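Local coordinates for diaminopimelate decarboxylase (Phaeodactylum tricornutum, PDB 7JPJ), which probably catalyses the pyridoxal phosphate-dependent decarboxylation of diaminopimelate to lysine, the closing step of lysine biosynthesis, and works as a dimer, at residues I99-T103 with Q104-E108; E133-G137 with K138-V142; E179-D183 with G184-D188. All coordinates share one frame; numbering follows the deposited sequence.

Interaction 1 (I99-T103 with Q104-E108)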
loop_
_atom_site.group_PDB
_atom_site.type_symbol
_atom_site.label_atom_id
_atom_site.label_comp_id
_atom_site.label_asym_id
_atom_site.label_seq_id
_atom_site.Cartn_x
_atom_site.Cartn_y
_atom_site.Cartn_z
ATOM N N ILE A 99 0.367 16.655 22.278
ATOM C CA ILE A 99 0.017 16.332 20.901
ATOM C C ILE A 99 -0.183 17.629 20.132
ATOM O O ILE A 99 -0.839 18.555 20.625
ATOM C CB ILE A 99 -1.246 15.455 20.831
ATOM C CG1 ILE A 99 -1.120 14.256 21.772
ATOM C CG2 ILE A 99 -1.497 14.996 19.402
ATOM C CD1 ILE A 99 -2.365 13.395 21.838
ATOM N N SER A 100 0.389 17.698 18.933
ATOM C CA SER A 100 0.106 18.759 17.979
ATOM C C SER A 100 -0.468 18.133 16.715
ATOM O O SER A 100 -0.031 17.058 16.292
ATOM C CB SER A 100 1.361 19.578 17.654
ATOM O OG SER A 100 2.255 18.850 16.833
ATOM N N LEU A 101 -1.453 18.802 16.117
ATOM C CA LEU A 101 -2.196 18.263 14.980
ATOM C C LEU A 101 -1.863 19.057 13.721
ATOM O O LEU A 101 -2.189 20.245 13.621
ATOM C CB LEU A 101 -3.698 18.288 15.255
ATOM C CG LEU A 101 -4.627 17.977 14.081
ATOM C CD1 LEU A 101 -4.368 16.580 13.530
ATOM C CD2 LEU A 101 -6.081 18.131 14.497
ATOM N N SER A 102 -1.216 18.395 12.764
ATOM C CA SER A 102 -0.959 18.941 11.435
ATOM C C SER A 102 -1.511 17.941 10.426
ATOM O O SER A 102 -0.923 16.874 10.223
ATOM C CB SER A 102 0.532 19.186 11.206
ATOM O OG SER A 102 1.175 19.604 12.398
ATOM N N THR A 103 -2.636 18.281 9.800
ATOM C CA THR A 103 -3.377 17.323 8.998
ATOM C C THR A 103 -3.806 17.957 7.683
ATOM O O THR A 103 -3.980 19.174 7.585
ATOM C CB THR A 103 -4.610 16.802 9.762
ATOM O OG1 THR A 103 -5.314 15.849 8.957
ATOM C CG2 THR A 103 -5.546 17.947 10.127
ATOM N N GLN A 104 -3.960 17.109 6.662
ATOM C CA GLN A 104 -4.571 17.523 5.407
ATOM C C GLN A 104 -6.087 17.599 5.502
ATOM O O GLN A 104 -6.713 18.293 4.695
ATOM C CB GLN A 104 -4.189 16.557 4.282
ATOM C CG GLN A 104 -2.748 16.667 3.809
ATOM C CD GLN A 104 -2.529 17.835 2.868
ATOM O OE1 GLN A 104 -2.449 18.984 3.297
ATOM N NE2 GLN A 104 -2.432 17.547 1.576
ATOM N N GLU A 105 -6.684 16.908 6.473
ATOM C CA GLU A 105 -8.135 16.806 6.620
ATOM C C GLU A 105 -8.486 17.155 8.063
ATOM O O GLU A 105 -8.320 16.330 8.967
ATOM C CB GLU A 105 -8.617 15.406 6.250
ATOM C CG GLU A 105 -10.072 15.114 6.570
ATOM C CD GLU A 105 -10.436 13.664 6.304
ATOM O OE1 GLU A 105 -9.628 12.957 5.664
ATOM O OE2 GLU A 105 -11.527 13.228 6.732
ATOM N N LEU A 106 -8.959 18.374 8.279
ATOM C CA LEU A 106 -9.362 18.795 9.617
ATOM C C LEU A 106 -10.594 18.009 10.046
ATOM O O LEU A 106 -11.627 18.077 9.368
ATOM C CB LEU A 106 -9.644 20.295 9.640
ATOM C CG LEU A 106 -9.678 20.974 11.012
ATOM C CD1 LEU A 106 -8.396 20.705 11.779
ATOM C CD2 LEU A 106 -9.909 22.469 10.864
ATOM N N PRO A 107 -10.538 17.254 11.142
ATOM C CA PRO A 107 -11.688 16.428 11.523
ATOM C C PRO A 107 -12.872 17.275 11.959
ATOM O O PRO A 107 -12.723 18.407 12.427
ATOM C CB PRO A 107 -11.150 15.588 12.686
ATOM C CG PRO A 107 -10.068 16.428 13.271
ATOM C CD PRO A 107 -9.435 17.148 12.111
ATOM N N GLU A 108 -14.070 16.704 11.801
ATOM C CA GLU A 108 -15.283 17.421 12.171
ATOM C C GLU A 108 -15.371 17.674 13.671
ATOM O O GLU A 108 -16.159 18.526 14.094
ATOM C CB GLU A 108 -16.523 16.656 11.700
ATOM C CG GLU A 108 -17.766 17.534 11.532
ATOM C CD GLU A 108 -19.074 16.764 11.691
ATOM O OE1 GLU A 108 -19.507 16.550 12.845
ATOM O OE2 GLU A 108 -19.673 16.382 10.661
#
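T103 turns its hydroxyl forward along the chain, where the backbone N of E105 donates to T103 OG1 at 3.0 Å, with an N-H...O angle of 160°, closing an ST turn. The rotation about CA-CB decides this. With OG1 anti to the backbone N of T103 (chi1 -179°), the oxygen lies beside the carbonyl carbon and faces the advancing chain, and OG1 is also hydrogen-bonded to the carbonyl O of S81. The methyl, CG2, is placed between backbone N and carbonyl carbon and lies against the E105 peptide, 3.4 Å from E105 O, with L106 CD1 farther from it at 4.3 Å.

The turn follows strand 99-101 of the parallel TIM-barrel sheet, where the chain leaves the carboxyl end of a strand on its way to helix 110-116. Two residues before T103, L101 extends one branch to the same apolar patch, its CD2 lying 4.2 Å from P107 CD and 4.4 Å from L106 CD1. L106 in turn rests on Q127 and R130 of helix 125-134.

The CB of Q104 points away from 99-103. Its chain bends at chi2, with the amide bonded to K311 of the second subunit through OE1 and to S173 through NE2. E105 OE1 likewise bonds H355 of the second subunit.

Interaction 2 (E133-G137 with K138-V142)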
loop_
_atom_site.group_PDB
_atom_site.type_symbol
_atom_site.label_atom_id
_atom_site.label_comp_id
_atom_site.label_asym_id
_atom_site.label_seq_id
_atom_site.Cartn_x
_atom_site.Cartn_y
_atom_site.Cartn_z
ATOM N N GLU A 133 -13.752 30.850 13.262
ATOM C CA GLU A 133 -15.204 30.918 13.397
ATOM C C GLU A 133 -15.661 30.358 14.738
ATOM O O GLU A 133 -16.609 30.870 15.346
ATOM C CB GLU A 133 -15.880 30.160 12.250
ATOM C CG GLU A 133 -15.964 30.927 10.935
ATOM C CD GLU A 133 -16.554 30.097 9.798
ATOM O OE1 GLU A 133 -16.690 30.639 8.679
ATOM O OE2 GLU A 133 -16.881 28.909 10.017
ATOM N N HIS A 134 -14.994 29.310 15.221
ATOM C CA HIS A 134 -15.423 28.650 16.448
ATOM C C HIS A 134 -14.895 29.346 17.696
ATOM O O HIS A 134 -15.546 29.299 18.746
ATOM C CB HIS A 134 -14.977 27.187 16.433
ATOM C CG HIS A 134 -15.650 26.339 17.466
ATOM N ND1 HIS A 134 -15.153 26.189 18.743
ATOM C CD2 HIS A 134 -16.783 25.599 17.413
ATOM C CE1 HIS A 134 -15.949 25.391 19.432
ATOM N NE2 HIS A 134 -16.946 25.018 18.648
ATOM N N TYR A 135 -13.735 29.992 17.607
ATOM C CA TYR A 135 -13.097 30.656 18.738
ATOM C C TYR A 135 -12.939 32.147 18.475
ATOM O O TYR A 135 -11.898 32.740 18.758
ATOM C CB TYR A 135 -11.740 30.029 19.044
ATOM C CG TYR A 135 -11.808 28.568 19.421
ATOM C CD1 TYR A 135 -12.412 28.168 20.605
ATOM C CD2 TYR A 135 -11.262 27.591 18.600
ATOM C CE1 TYR A 135 -12.480 26.833 20.958
ATOM C CE2 TYR A 135 -11.323 26.254 18.944
ATOM C CZ TYR A 135 -11.934 25.879 20.125
ATOM O OH TYR A 135 -11.996 24.545 20.475
ATOM N N ALA A 136 -13.982 32.772 17.934
ATOM C CA ALA A 136 -13.898 34.163 17.509
ATOM C C ALA A 136 -13.738 35.093 18.707
ATOM O O ALA A 136 -14.533 35.048 19.652
ATOM C CB ALA A 136 -15.143 34.541 16.705
ATOM N N GLY A 137 -12.706 35.936 18.660
ATOM C CA GLY A 137 -12.446 36.933 19.684
ATOM C C GLY A 137 -12.328 36.385 21.092
ATOM O O GLY A 137 -13.184 36.663 21.937
ATOM N N LYS A 138 -11.271 35.619 21.367
ATOM C CA LYS A 138 -11.143 34.956 22.663
ATOM C C LYS A 138 -9.789 35.119 23.365
ATOM O O LYS A 138 -9.757 35.116 24.600
ATOM C CB LYS A 138 -11.490 33.471 22.519
ATOM C CG LYS A 138 -12.983 33.209 22.691
ATOM C CD LYS A 138 -13.357 31.752 22.480
ATOM C CE LYS A 138 -14.872 31.568 22.538
ATOM N NZ LYS A 138 -15.462 32.091 23.807
ATOM N N GLY A 139 -8.658 35.200 22.659
ATOM C CA GLY A 139 -8.470 34.803 21.280
ATOM C C GLY A 139 -7.570 33.591 21.305
ATOM O O GLY A 139 -6.430 33.662 21.768
ATOM N N ALA A 140 -8.099 32.468 20.827
ATOM C CA ALA A 140 -7.413 31.197 20.981
ATOM C C ALA A 140 -6.049 31.226 20.305
ATOM O O ALA A 140 -5.870 31.837 19.247
ATOM C CB ALA A 140 -8.267 30.070 20.406
ATOM N N LYS A 141 -5.076 30.583 20.941
ATOM C CA LYS A 141 -3.778 30.384 20.323
ATOM C C LYS A 141 -3.860 29.246 19.318
ATOM O O LYS A 141 -4.635 28.301 19.483
ATOM C CB LYS A 141 -2.709 30.088 21.378
ATOM C CG LYS A 141 -2.372 31.285 22.266
ATOM C CD LYS A 141 -2.045 30.881 23.700
ATOM C CE LYS A 141 -2.924 29.736 24.193
ATOM N NZ LYS A 141 -2.497 29.253 25.544
ATOM N N VAL A 142 -3.059 29.351 18.259
ATOM C CA VAL A 142 -3.087 28.375 17.178
ATOM C C VAL A 142 -1.744 28.423 16.471
ATOM O O VAL A 142 -1.049 29.443 16.496
ATOM C CB VAL A 142 -4.266 28.652 16.208
ATOM C CG1 VAL A 142 -3.973 29.867 15.335
ATOM C CG2 VAL A 142 -4.572 27.427 15.357
#
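In the beta-alpha-beta unit of strand 119-122, helix 125-134 and strand 141-147, the turn from helix to second strand is packed by Y135, K138 and A140. Y135 is the first residue to leave helical geometry. Its CB meets A140 CB at 3.7 Å; the same methyl comes obliquely to the ring, 4.0 Å from Y135 CG. K138 CD sits at the ring's edge, near the ring plane and 4.2 Å from Y135 CD1, and also lies 3.9 Å from Y135 CA. The aliphatic part of the lysine thus crosses the tyrosine at a slant beside the ring edge, and a bend at chi4 leads its exposed end away. No hydrogen bond crosses between 133-137 and 138-142, and apolar contact does the joining. One ring face of Y135 takes H134 ND1, 3.5 Å above the plane and displaced toward the rim. The turn passes through G137, whose positive phi suits glycine, and a cis peptide between K138 and G139.

The phenol OH is hydrogen-bonded to D115 of helix 110-116, with A111 and V114 beside the tyrosine. F131 of helix 125-134 meets both Y135 and A140, and the backbone of A140 pairs with E196 of strand 196-201.

Interaction 3 (E179-D183 with G184-D188)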
loop_
_atom_site.group_PDB
_atom_site.type_symbol
_atom_site.label_atom_id
_atom_site.label_comp_id
_atom_site.label_asym_id
_atom_site.label_seq_id
_atom_site.Cartn_x
_atom_site.Cartn_y
_atom_site.Cartn_z
ATOM N N GLU A 179 2.863 33.577 -0.063
ATOM C CA GLU A 179 2.402 34.877 -0.540
ATOM C C GLU A 179 1.107 35.301 0.136
ATOM O O GLU A 179 0.835 36.500 0.243
ATOM C CB GLU A 179 2.227 34.856 -2.055
ATOM C CG GLU A 179 3.480 34.454 -2.811
ATOM C CD GLU A 179 3.587 35.131 -4.164
ATOM O OE1 GLU A 179 4.724 35.440 -4.582
ATOM O OE2 GLU A 179 2.535 35.349 -4.808
ATOM N N LEU A 180 0.302 34.342 0.596
ATOM C CA LEU A 180 -0.877 34.677 1.383
ATOM C C LEU A 180 -0.509 35.227 2.755
ATOM O O LEU A 180 -1.309 35.950 3.356
ATOM C CB LEU A 180 -1.777 33.448 1.528
ATOM C CG LEU A 180 -2.436 32.968 0.233
ATOM C CD1 LEU A 180 -3.252 31.706 0.474
ATOM C CD2 LEU A 180 -3.298 34.074 -0.358
ATOM N N VAL A 181 0.681 34.907 3.260
ATOM C CA VAL A 181 1.135 35.491 4.516
ATOM C C VAL A 181 1.596 36.928 4.305
ATOM O O VAL A 181 1.244 37.829 5.074
ATOM C CB VAL A 181 2.249 34.629 5.140
ATOM C CG1 VAL A 181 2.705 35.228 6.460
ATOM C CG2 VAL A 181 1.771 33.197 5.335
ATOM N N THR A 182 2.379 37.169 3.251
ATOM C CA THR A 182 3.005 38.474 3.067
ATOM C C THR A 182 2.089 39.495 2.400
ATOM O O THR A 182 2.365 40.696 2.492
ATOM C CB THR A 182 4.292 38.336 2.250
ATOM O OG1 THR A 182 3.988 37.789 0.964
ATOM C CG2 THR A 182 5.282 37.426 2.965
ATOM N N ASP A 183 1.019 39.062 1.735
ATOM C CA ASP A 183 0.096 40.003 1.111
ATOM C C ASP A 183 -1.059 40.398 2.023
ATOM O O ASP A 183 -1.923 41.175 1.601
ATOM C CB ASP A 183 -0.440 39.441 -0.218
ATOM C CG ASP A 183 -1.454 38.314 -0.035
ATOM O OD1 ASP A 183 -1.672 37.851 1.105
ATOM O OD2 ASP A 183 -2.035 37.882 -1.057
ATOM N N GLY A 184 -1.100 39.880 3.250
ATOM C CA GLY A 184 -2.085 40.281 4.232
ATOM C C GLY A 184 -3.273 39.354 4.379
ATOM O O GLY A 184 -4.074 39.552 5.302
ATOM N N THR A 185 -3.409 38.349 3.509
ATOM C CA THR A 185 -4.571 37.466 3.561
ATOM C C THR A 185 -4.681 36.767 4.913
ATOM O O THR A 185 -5.740 36.788 5.551
ATOM C CB THR A 185 -4.500 36.434 2.432
ATOM O OG1 THR A 185 -4.638 37.092 1.166
ATOM C CG2 THR A 185 -5.609 35.402 2.583
ATOM N N VAL A 186 -3.596 36.143 5.365
ATOM C CA VAL A 186 -3.593 35.385 6.618
ATOM C C VAL A 186 -3.686 36.315 7.825
ATOM O O VAL A 186 -4.494 36.047 8.726
ATOM C CB VAL A 186 -2.357 34.473 6.722
ATOM C CG1 VAL A 186 -2.471 33.568 7.938
ATOM C CG2 VAL A 186 -2.196 33.650 5.461
ATOM N N PRO A 187 -2.894 37.395 7.917
ATOM C CA PRO A 187 -3.062 38.305 9.065
ATOM C C PRO A 187 -4.446 38.922 9.153
ATOM O O PRO A 187 -4.897 39.245 10.258
ATOM C CB PRO A 187 -1.986 39.373 8.825
ATOM C CG PRO A 187 -0.970 38.698 7.990
ATOM C CD PRO A 187 -1.745 37.800 7.084
ATOM N N ASP A 188 -5.136 39.097 8.021
ATOM C CA ASP A 188 -6.501 39.615 8.062
ATOM C C ASP A 188 -7.451 38.609 8.699
ATOM O O ASP A 188 -8.363 38.991 9.442
ATOM C CB ASP A 188 -6.973 39.980 6.655
ATOM C CG ASP A 188 -6.372 41.281 6.155
ATOM O OD1 ASP A 188 -5.358 41.735 6.731
ATOM O OD2 ASP A 188 -6.908 41.848 5.179
#
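The carboxylate of D183 is the flat group here, and T185 approaches one face of it with two donors. T185 OG1 meets D183 OD1 on the syn side at 3.1 Å, 33° out of the carboxylate plane; T185 N comes from above that plane, 40° out of it, and donates to the same oxygen at 3.0 Å in a nearly straight bond. The backbone bond closes an Asx turn. Chi1 of D183 (73°), with CG between backbone N and carbonyl carbon, puts the carboxylate within range of T185.

This is a helix-to-helix junction in the barrel domain. G184 ends helix 178-182 with positive phi and is also the N-cap of helix 185-192; a side chain there would run into the carbonyl O of D183. Beside the polar turn, V186 N donates to L180 O at 3.1 Å, and V186 CG2 lies 4.0 Å from both L180 CB and V181 CG2. The L180 side chain crosses that of T185 obliquely, with L180 CD2 3.6 Å from T185 OG1. Beyond these segments, L180 touches V125 and V186 touches L128 of helix 125-134, while V181 and P187 meet F227.

With a valine at T185 the hydroxyl is gone, and D183 OD1 would probably keep just the backbone bond from this residue, leaving the carboxylate freer to turn.

The two donors and the amino end of helix 185-192 would probably favour a charged D183, although the nearby carbonyl oxygens of E179 and L180 would work against it.

How the interactions relate
The three contacts follow one another in the chain, all within the pyridoxal-binding barrel domain, and none touches another. Centres of interactions 1 and 2 lie about 17 Å apart, those of 2 and 3 about 18 Å, and those of 1 and 3 about 22 Å. Helix 125-134 runs through the set: interaction 1 packs against it, interaction 2 forms at its end, and interaction 3 touches its first turns. Interactions 1 and 2 also reach the same parallel sheet. Their surroundings differ. Interaction 1 touches the second subunit and brings the side chain of Q104 to about 9 Å from that of K60, the predicted cofactor lysine, whereas interactions 2 and 3 lie away from the annotated sites and shape connections between elements of the barrel.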